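Local coordinates for protein phenazine-1-carboxylate N-methyltransferase (Pseudomonas aeruginosa, PDB 2IP2) that transfers a methyl group from S-adenosyl-L-methionine to phenazine-1-carboxylate, giving 5-methylphenazine-1-carboxylate in the biosynthesis of the blue virulence pigment pyocyanin, at residues S22-V27 with H59-L64; D35-G40 with E45-A50; G103-A108 with P122-A127. All blocks are in the same frame, centred on the assembly; numbering follows the deposited sequence.

Interactions 1 and 2 belong to the N-terminal dimerisation domain, their centres about 14 Å apart. Interaction 1 pairs helix 6-30 with helix 55-67, and interaction 2 pairs the two short helices that come between them in the chain, 33-38 and 44-51; Met62 and Ile37 touch where the contacts meet. Interaction 3 comes later in the chain and joins helices 105-109 and 123-128, its centre about 22 Å from that of interaction 1 and 31 Å from that of interaction 2. Arg23 and Tyr26 of helix 6-30 reach Gly103 and Glu104, so the long N-terminal helix links the dimerisation domain to the start of helix 105-109, which packs on a helix of the methyltransferase domain.

Interaction 1 of 3, residues S22-V27 with H59-L64; sequences SRCVYV and HRLMRL
Cys24 of helix 6-30 sits against two leucines of helix 55-67, and its sulfur and CB both take part. Leu61 divides its methyls: CD1 goes to the cysteine, 4.0 Å from Cys24 CB, and CD2 meets Val27 CG1 at 4.0 Å, a branch of the valine that itself extends anti to the backbone N. The CG of Leu61 is likewise anti to its backbone N (chi1 176°), which extends its methyls across the gap between the backbones. The side chain of Leu64 is modelled in two positions; in the conformer described here its CD1 lies 3.7 Å from Cys24 SG, and the short cysteine side chain then fills the angle between leucines one helical turn apart.

The contact between the segments is wholly apolar, and all four touching residues are buried. The axes approach to 10.8 Å and make an angle of 117° between their N-to-C directions, so a compact patch of side chains does the joining.

On other faces of these helices, Arg60 and Arg63 both form salt bridges with Asp288 of the second subunit, and Arg23 NH2 donates to the carbonyl of its Thr111. The second subunit also covers the apolar patch, with its Trp110 packing on Cys24 and its Val289 on Leu64. Within the chain, Leu61 continues onto Leu33 of helix 33-38, while Met62 rests on that helix and on Tyr79 of strand 78-81, placing helix 55-67 between the long N-terminal helix, its short successor and the small two-stranded sheet.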
loop_
_atom_site.group_PDB
_atom_site.type_symbol
_atom_site.label_atom_id
_atom_site.label_comp_id
_atom_site.label_asym_id
_atom_site.label_seq_id
_atom_site.Cartn_x
_atom_site.Cartn_y
_atom_site.Cartn_z
ATOM N N SER A 22 2.534 3.619 1.815
ATOM C CA SER A 22 1.864 4.788 1.165
ATOM C C SER A 22 1.678 5.891 2.192
ATOM O O SER A 22 1.949 7.072 1.915
ATOM C CB SER A 22 0.512 4.418 0.551
ATOM O OG SER A 22 0.568 3.194 -0.175
ATOM N N ARG A 23 1.264 5.506 3.408
ATOM C CA ARG A 23 1.005 6.523 4.468
ATOM C C ARG A 23 2.320 7.183 4.853
ATOM O O ARG A 23 2.339 8.386 5.030
ATOM C CB ARG A 23 0.288 5.938 5.698
ATOM C CG ARG A 23 -1.095 5.282 5.425
ATOM C CD ARG A 23 -1.985 6.262 4.606
ATOM N NE ARG A 23 -2.523 7.352 5.476
ATOM C CZ ARG A 23 -3.083 8.457 5.016
ATOM N NH1 ARG A 23 -3.171 8.651 3.722
ATOM N NH2 ARG A 23 -3.588 9.359 5.835
ATOM N N CYS A 24 3.407 6.412 4.992
ATOM C CA CYS A 24 4.730 6.992 5.299
ATOM C C CYS A 24 5.208 7.989 4.231
ATOM O O CYS A 24 5.709 9.063 4.568
ATOM C CB CYS A 24 5.744 5.886 5.514
ATOM S SG CYS A 24 5.509 5.036 7.071
ATOM N N VAL A 25 4.997 7.708 2.941
ATOM C CA VAL A 25 5.411 8.689 1.900
ATOM C C VAL A 25 4.496 9.907 1.963
ATOM O O VAL A 25 4.950 11.061 1.809
ATOM C CB VAL A 25 5.389 7.962 0.467
ATOM C CG1 VAL A 25 5.505 9.003 -0.680
ATOM C CG2 VAL A 25 6.501 6.968 0.433
ATOM N N TYR A 26 3.211 9.665 2.241
ATOM C CA TYR A 26 2.270 10.805 2.358
ATOM C C TYR A 26 2.744 11.752 3.494
ATOM O O TYR A 26 2.828 12.973 3.330
ATOM C CB TYR A 26 0.819 10.269 2.555
ATOM C CG TYR A 26 -0.144 11.385 2.972
ATOM C CD1 TYR A 26 -0.510 12.412 2.068
ATOM C CD2 TYR A 26 -0.547 11.495 4.313
ATOM C CE1 TYR A 26 -1.388 13.458 2.498
ATOM C CE2 TYR A 26 -1.377 12.520 4.735
ATOM C CZ TYR A 26 -1.782 13.497 3.834
ATOM O OH TYR A 26 -2.593 14.492 4.333
ATOM N N VAL A 27 3.100 11.157 4.619
ATOM C CA VAL A 27 3.598 11.914 5.710
ATOM C C VAL A 27 4.855 12.691 5.382
ATOM O O VAL A 27 4.949 13.887 5.683
ATOM C CB VAL A 27 3.801 11.009 6.952
ATOM C CG1 VAL A 27 4.570 11.797 8.047
ATOM C CG2 VAL A 27 2.437 10.469 7.520
ATOM N N HIS A 59 13.698 9.819 13.294
ATOM C CA HIS A 59 14.659 8.771 13.044
ATOM C C HIS A 59 13.988 7.519 12.503
ATOM O O HIS A 59 14.487 6.885 11.518
ATOM C CB HIS A 59 15.449 8.397 14.305
ATOM C CG HIS A 59 16.509 7.365 14.032
ATOM N ND1 HIS A 59 17.669 7.667 13.344
ATOM C CD2 HIS A 59 16.561 6.036 14.295
ATOM C CE1 HIS A 59 18.401 6.568 13.218
ATOM N NE2 HIS A 59 17.749 5.564 13.779
ATOM N N ARG A 60 12.879 7.122 13.135
ATOM C CA ARG A 60 12.228 5.871 12.733
ATOM C C ARG A 60 11.538 5.988 11.374
ATOM O O ARG A 60 11.527 5.038 10.541
ATOM C CB ARG A 60 11.255 5.451 13.807
ATOM C CG ARG A 60 12.014 5.027 15.112
ATOM C CD ARG A 60 11.103 5.047 16.293
ATOM N NE ARG A 60 10.244 3.850 16.282
ATOM C CZ ARG A 60 9.384 3.518 17.231
ATOM N NH1 ARG A 60 9.124 4.337 18.259
ATOM N NH2 ARG A 60 8.717 2.363 17.129
ATOM N N LEU A 61 10.923 7.142 11.152
ATOM C CA LEU A 61 10.349 7.396 9.830
ATOM C C LEU A 61 11.434 7.366 8.757
ATOM O O LEU A 61 11.271 6.753 7.701
ATOM C CB LEU A 61 9.553 8.735 9.825
ATOM C CG LEU A 61 8.955 9.194 8.451
ATOM C CD1 LEU A 61 7.923 8.195 7.966
ATOM C CD2 LEU A 61 8.291 10.563 8.730
ATOM N N MET A 62 12.535 8.109 8.990
ATOM C CA MET A 62 13.572 8.240 7.966
ATOM C C MET A 62 14.266 6.874 7.726
ATOM O O MET A 62 14.575 6.576 6.587
ATOM C CB MET A 62 14.608 9.319 8.348
ATOM C CG MET A 62 14.060 10.793 8.349
ATOM S SD MET A 62 13.562 11.272 6.683
ATOM C CE MET A 62 15.060 11.016 5.706
ATOM N N ARG A 63 14.526 6.096 8.789
ATOM C CA ARG A 63 15.076 4.750 8.674
ATOM C C ARG A 63 14.248 3.898 7.685
ATOM O O ARG A 63 14.804 3.225 6.795
ATOM C CB ARG A 63 15.023 4.071 10.044
ATOM C CG ARG A 63 15.760 2.815 10.139
ATOM C CD ARG A 63 16.146 2.645 11.630
ATOM N NE ARG A 63 14.988 2.415 12.490
ATOM C CZ ARG A 63 15.116 1.910 13.699
ATOM N NH1 ARG A 63 16.350 1.630 14.137
ATOM N NH2 ARG A 63 14.055 1.651 14.447
ATOM N N LEU A 64 12.927 3.954 7.859
ATOM C CA LEU A 64 11.988 3.274 6.974
ATOM C C LEU A 64 12.100 3.762 5.519
ATOM O O LEU A 64 12.221 2.962 4.581
ATOM C CB LEU A 64 10.557 3.504 7.509
ATOM C CG LEU A 64 9.435 2.763 6.793
ATOM C CD1 LEU A 64 8.272 2.603 7.754
ATOM C CD2 LEU A 64 9.002 3.517 5.514
#

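Interaction 2 of 3, residues D35-G40 with E45-A50; sequences DLIESG and ETLAAA
Leu47 of helix 44-51 reaches between Leu36 and Ile37, neighbours on helix 33-38, and gives one methyl to each. Its CD2 lies 3.7 Å from Leu36 CB, and CD1 meets Ile37 CG1 at 4.1 Å. Leu47 has CG beside its own backbone N and anti to the carbonyl carbon (chi1 -79°), and its fork bridges the two residues at an oblique angle to both. Leu36 extends farther along the opposing helix: its CD1 also comes within 4.1 Å of Ala50 CB, at the more exposed border of the patch. These contacts are all apolar.

Around them, the end of helix 33-38 is closed by its own polar groups. Gly40, with positive phi (97°), closes the helix in a Schellman motif, its N donating to Ile37 O at 2.9 Å; just before it, Ser39 N makes the last ordinary helical bond, to Asp35 O at 3.1 Å. The hydroxyl of Ser39 adds a bond to Leu36 O at 2.7 Å, approaching 27° out of the carbonyl plane, so the carbonyl of a main contact residue is gripped at the helix terminus. A water 2.8 Å from Thr46 OG1 reaches weakly to the Gly40 carbonyl, and Ser43 OG is a second partner of the threonine hydroxyl.

Farther out, Leu47 packs on Ile58 of helix 55-67, and Tyr79 of strand 78-81 covers Leu47 and Ile37 together. Successive short helices joined by a short loop, packed with a third helix and a two-stranded antiparallel sheet, are consistent with the winged-helix, helix-turn-helix-like fold of O-methyltransferase dimerisation domains.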
loop_
_atom_site.group_PDB
_atom_site.type_symbol
_atom_site.label_atom_id
_atom_site.label_comp_id
_atom_site.label_asym_id
_atom_site.label_seq_id
_atom_site.Cartn_x
_atom_site.Cartn_y
_atom_site.Cartn_z
ATOM N N ASP A 35 11.990 18.866 0.782
ATOM C CA ASP A 35 12.364 20.297 0.706
ATOM C C ASP A 35 13.324 20.696 1.808
ATOM O O ASP A 35 14.375 21.296 1.535
ATOM C CB ASP A 35 11.107 21.152 0.751
ATOM C CG ASP A 35 10.112 20.719 -0.347
ATOM O OD1 ASP A 35 10.578 20.598 -1.517
ATOM O OD2 ASP A 35 8.926 20.460 -0.033
ATOM N N LEU A 36 12.975 20.345 3.047
ATOM C CA LEU A 36 13.868 20.591 4.180
ATOM C C LEU A 36 15.244 20.005 3.933
ATOM O O LEU A 36 16.269 20.701 4.098
ATOM C CB LEU A 36 13.262 20.068 5.513
ATOM C CG LEU A 36 11.915 20.712 5.899
ATOM C CD1 LEU A 36 11.306 20.010 7.027
ATOM C CD2 LEU A 36 12.090 22.202 6.324
ATOM N N ILE A 37 15.289 18.734 3.566
ATOM C CA ILE A 37 16.569 18.060 3.297
ATOM C C ILE A 37 17.378 18.709 2.186
ATOM O O ILE A 37 18.609 18.894 2.353
ATOM C CB ILE A 37 16.393 16.525 3.039
ATOM C CG1 ILE A 37 15.995 15.842 4.374
ATOM C CG2 ILE A 37 17.654 15.927 2.431
ATOM C CD1 ILE A 37 15.342 14.401 4.238
ATOM N N GLU A 38 16.728 19.061 1.074
ATOM C CA GLU A 38 17.434 19.705 -0.039
ATOM C C GLU A 38 18.076 21.012 0.401
ATOM O O GLU A 38 19.158 21.371 -0.074
ATOM C CB GLU A 38 16.503 19.972 -1.217
ATOM C CG GLU A 38 17.240 20.210 -2.531
ATOM C CD GLU A 38 18.168 19.062 -2.910
ATOM O OE1 GLU A 38 17.990 17.930 -2.417
ATOM O OE2 GLU A 38 19.054 19.240 -3.779
ATOM N N SER A 39 17.431 21.708 1.323
ATOM C CA SER A 39 17.980 23.003 1.824
ATOM C C SER A 39 19.071 22.838 2.892
ATOM O O SER A 39 19.595 23.841 3.422
ATOM C CB SER A 39 16.858 23.872 2.376
ATOM O OG SER A 39 16.364 23.375 3.621
ATOM N N GLY A 40 19.373 21.587 3.236
ATOM C CA GLY A 40 20.427 21.240 4.204
ATOM C C GLY A 40 20.016 20.973 5.636
ATOM O O GLY A 40 20.858 20.834 6.522
ATOM N N GLU A 45 17.418 15.577 14.526
ATOM C CA GLU A 45 17.198 16.695 15.427
ATOM C C GLU A 45 16.711 17.993 14.719
ATOM O O GLU A 45 15.727 18.622 15.128
ATOM C CB GLU A 45 18.495 16.921 16.222
ATOM C CG GLU A 45 18.932 15.719 17.153
ATOM C CD GLU A 45 19.660 14.548 16.413
ATOM O OE1 GLU A 45 20.195 14.775 15.298
ATOM O OE2 GLU A 45 19.675 13.378 16.945
ATOM N N THR A 46 17.408 18.399 13.666
ATOM C CA THR A 46 17.000 19.617 12.957
ATOM C C THR A 46 15.718 19.423 12.147
ATOM O O THR A 46 14.885 20.298 12.116
ATOM C CB THR A 46 18.105 20.181 12.065
ATOM O OG1 THR A 46 18.492 19.203 11.095
ATOM C CG2 THR A 46 19.352 20.562 12.960
ATOM N N LEU A 47 15.542 18.236 11.570
ATOM C CA LEU A 47 14.236 17.913 10.923
ATOM C C LEU A 47 13.052 17.969 11.917
ATOM O O LEU A 47 12.059 18.621 11.662
ATOM C CB LEU A 47 14.350 16.548 10.263
ATOM C CG LEU A 47 15.096 16.589 8.910
ATOM C CD1 LEU A 47 15.372 15.146 8.417
ATOM C CD2 LEU A 47 14.296 17.411 7.889
ATOM N N ALA A 48 13.217 17.347 13.092
ATOM C CA ALA A 48 12.220 17.359 14.144
ATOM C C ALA A 48 11.814 18.732 14.628
ATOM O O ALA A 48 10.605 19.013 14.799
ATOM C CB ALA A 48 12.620 16.414 15.327
ATOM N N ALA A 49 12.817 19.604 14.830
ATOM C CA ALA A 49 12.578 20.972 15.275
ATOM C C ALA A 49 11.848 21.702 14.178
ATOM O O ALA A 49 10.934 22.527 14.431
ATOM C CB ALA A 49 13.916 21.699 15.606
ATOM N N ALA A 50 12.217 21.383 12.957
ATOM C CA ALA A 50 11.630 22.081 11.816
ATOM C C ALA A 50 10.126 21.761 11.609
ATOM O O ALA A 50 9.390 22.621 11.167
ATOM C CB ALA A 50 12.417 21.798 10.572
HETATM O O HOH W 1 20.756 20.077 9.800
#

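Interaction 3 of 3, residues G103-A108 with P122-A127; sequences GEEFHA and PGFELA
The ring of Phe124 is directed at helix 105-109 and meets two of its residues, Glu105 and Phe106. CG of Phe124 is anti to the backbone N (chi1 -174°), which extends the ring out from helix 123-128 across the gap. Glu105 lies beside it: its CG is 4.0 Å from Phe124 CE2, at the ring edge and in its plane. The two side chains point the same way, with carboxylate and ring planes only 2° apart. A bend at chi2 (85°) turns the carboxylate of Glu105 to Arg145, with which it forms a salt bridge, and to the hydroxyl of Tyr135, its hydrogen-bond partner. The aliphatic part of the glutamate therefore serves the packing while its charge is met elsewhere.

Phe106 approaches from the next position. Its CE1 lies 4.3 Å from Phe124 CD2, which sits at the edge of the Phe106 ring and near its plane. Although the CB of Phe106 leaves the backbone away from helix 123-128, the ring edge comes back toward it.

Past the rings the helices come closer. Ala108 and Ala127 have CA atoms 6.1 Å apart, and Ala127 CB is 3.5 Å from Ala108 O; the two CB atoms meet at 4.3 Å. Small residues at this point let one helix come up against the backbone of the other.

Phe124 also stacks with Phe128 and is met edge-to-face by Phe132 and Tyr135, while Phe106 meets Phe101 and His290 edge-to-face. The contact is thus part of an aromatic cluster among the helices around 105-109 and 123-128, the latter within the O-methyltransferase domain, whose core has a Rossmann-like fold; the Phe106 side chain is about 12 Å from that of Arg241, a predicted S-adenosyl-L-methionine-binding residue.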
loop_
_atom_site.group_PDB
_atom_site.type_symbol
_atom_site.label_atom_id
_atom_site.label_comp_id
_atom_site.label_asym_id
_atom_site.label_seq_id
_atom_site.Cartn_x
_atom_site.Cartn_y
_atom_site.Cartn_z
ATOM N N GLY A 103 -3.393 10.861 -0.989
ATOM C CA GLY A 103 -3.366 10.543 0.458
ATOM C C GLY A 103 -4.443 11.213 1.291
ATOM O O GLY A 103 -4.541 10.955 2.491
ATOM N N GLU A 104 -5.293 12.003 0.643
ATOM C CA GLU A 104 -6.381 12.718 1.325
ATOM C C GLU A 104 -7.647 12.257 0.682
ATOM O O GLU A 104 -8.162 11.210 1.065
ATOM C CB GLU A 104 -6.126 14.230 1.271
ATOM C CG GLU A 104 -4.957 14.602 2.216
ATOM C CD GLU A 104 -4.340 16.019 2.076
ATOM O OE1 GLU A 104 -4.893 16.900 1.333
ATOM O OE2 GLU A 104 -3.264 16.212 2.728
ATOM N N GLU A 105 -8.148 12.977 -0.354
ATOM C CA GLU A 105 -9.397 12.606 -0.970
ATOM C C GLU A 105 -9.442 11.126 -1.413
ATOM O O GLU A 105 -10.439 10.465 -1.189
ATOM C CB GLU A 105 -9.613 13.440 -2.214
ATOM C CG GLU A 105 -10.376 14.703 -1.950
ATOM C CD GLU A 105 -9.483 15.834 -1.479
ATOM O OE1 GLU A 105 -8.256 15.627 -1.301
ATOM O OE2 GLU A 105 -10.041 16.956 -1.329
ATOM N N PHE A 106 -8.411 10.637 -2.097
ATOM C CA PHE A 106 -8.507 9.231 -2.545
ATOM C C PHE A 106 -8.265 8.165 -1.469
ATOM O O PHE A 106 -8.729 7.019 -1.592
ATOM C CB PHE A 106 -7.658 8.984 -3.755
ATOM C CG PHE A 106 -8.170 9.692 -4.994
ATOM C CD1 PHE A 106 -9.555 10.006 -5.135
ATOM C CD2 PHE A 106 -7.270 10.012 -6.028
ATOM C CE1 PHE A 106 -10.028 10.611 -6.356
ATOM C CE2 PHE A 106 -7.714 10.632 -7.209
ATOM C CZ PHE A 106 -9.090 10.892 -7.391
ATOM N N HIS A 107 -7.559 8.536 -0.422
ATOM C CA HIS A 107 -7.485 7.650 0.775
ATOM C C HIS A 107 -8.891 7.526 1.397
ATOM O O HIS A 107 -9.337 6.431 1.781
ATOM C CB HIS A 107 -6.536 8.251 1.812
ATOM C CG HIS A 107 -6.460 7.464 3.092
ATOM N ND1 HIS A 107 -5.706 6.314 3.216
ATOM C CD2 HIS A 107 -7.039 7.666 4.304
ATOM C CE1 HIS A 107 -5.830 5.825 4.450
ATOM N NE2 HIS A 107 -6.634 6.632 5.128
ATOM N N ALA A 108 -9.588 8.663 1.509
ATOM C CA ALA A 108 -10.978 8.602 1.940
ATOM C C ALA A 108 -11.839 7.753 1.026
ATOM O O ALA A 108 -12.685 6.963 1.492
ATOM C CB ALA A 108 -11.553 10.023 1.999
ATOM N N PRO A 122 -19.282 4.601 -6.528
ATOM C CA PRO A 122 -17.825 4.807 -6.360
ATOM C C PRO A 122 -17.519 5.108 -4.887
ATOM O O PRO A 122 -18.312 5.748 -4.220
ATOM C CB PRO A 122 -17.554 6.017 -7.248
ATOM C CG PRO A 122 -18.614 5.802 -8.358
ATOM C CD PRO A 122 -19.838 5.473 -7.571
ATOM N N GLY A 123 -16.415 4.574 -4.366
ATOM C CA GLY A 123 -16.006 4.892 -2.988
ATOM C C GLY A 123 -15.900 6.382 -2.724
ATOM O O GLY A 123 -16.260 6.841 -1.630
ATOM N N PHE A 124 -15.503 7.146 -3.734
ATOM C CA PHE A 124 -15.441 8.611 -3.532
ATOM C C PHE A 124 -16.863 9.122 -3.128
ATOM O O PHE A 124 -17.028 9.856 -2.160
ATOM C CB PHE A 124 -14.946 9.390 -4.744
ATOM C CG PHE A 124 -14.774 10.864 -4.436
ATOM C CD1 PHE A 124 -15.902 11.755 -4.464
ATOM C CD2 PHE A 124 -13.542 11.346 -4.003
ATOM C CE1 PHE A 124 -15.773 13.119 -4.123
ATOM C CE2 PHE A 124 -13.370 12.719 -3.680
ATOM C CZ PHE A 124 -14.515 13.609 -3.706
ATOM N N GLU A 125 -17.860 8.711 -3.887
ATOM C CA GLU A 125 -19.252 9.127 -3.614
ATOM C C GLU A 125 -19.732 8.608 -2.249
ATOM O O GLU A 125 -20.414 9.345 -1.466
ATOM C CB GLU A 125 -20.148 8.617 -4.728
ATOM C CG GLU A 125 -21.635 9.111 -4.489
ATOM C CD GLU A 125 -22.499 9.022 -5.710
ATOM O OE1 GLU A 125 -21.985 8.742 -6.804
ATOM O OE2 GLU A 125 -23.701 9.277 -5.551
ATOM N N LEU A 126 -19.408 7.334 -1.927
ATOM C CA LEU A 126 -19.737 6.849 -0.583
ATOM C C LEU A 126 -19.118 7.694 0.526
ATOM O O LEU A 126 -19.795 8.026 1.509
ATOM C CB LEU A 126 -19.409 5.370 -0.412
ATOM C CG LEU A 126 -20.244 4.424 -1.308
ATOM C CD1 LEU A 126 -19.613 3.019 -1.161
ATOM C CD2 LEU A 126 -21.745 4.374 -0.903
ATOM N N ALA A 127 -17.830 8.020 0.370
ATOM C CA ALA A 127 -17.049 8.763 1.366
ATOM C C ALA A 127 -17.516 10.221 1.537
ATOM O O ALA A 127 -17.493 10.756 2.645
ATOM C CB ALA A 127 -15.572 8.797 0.969
#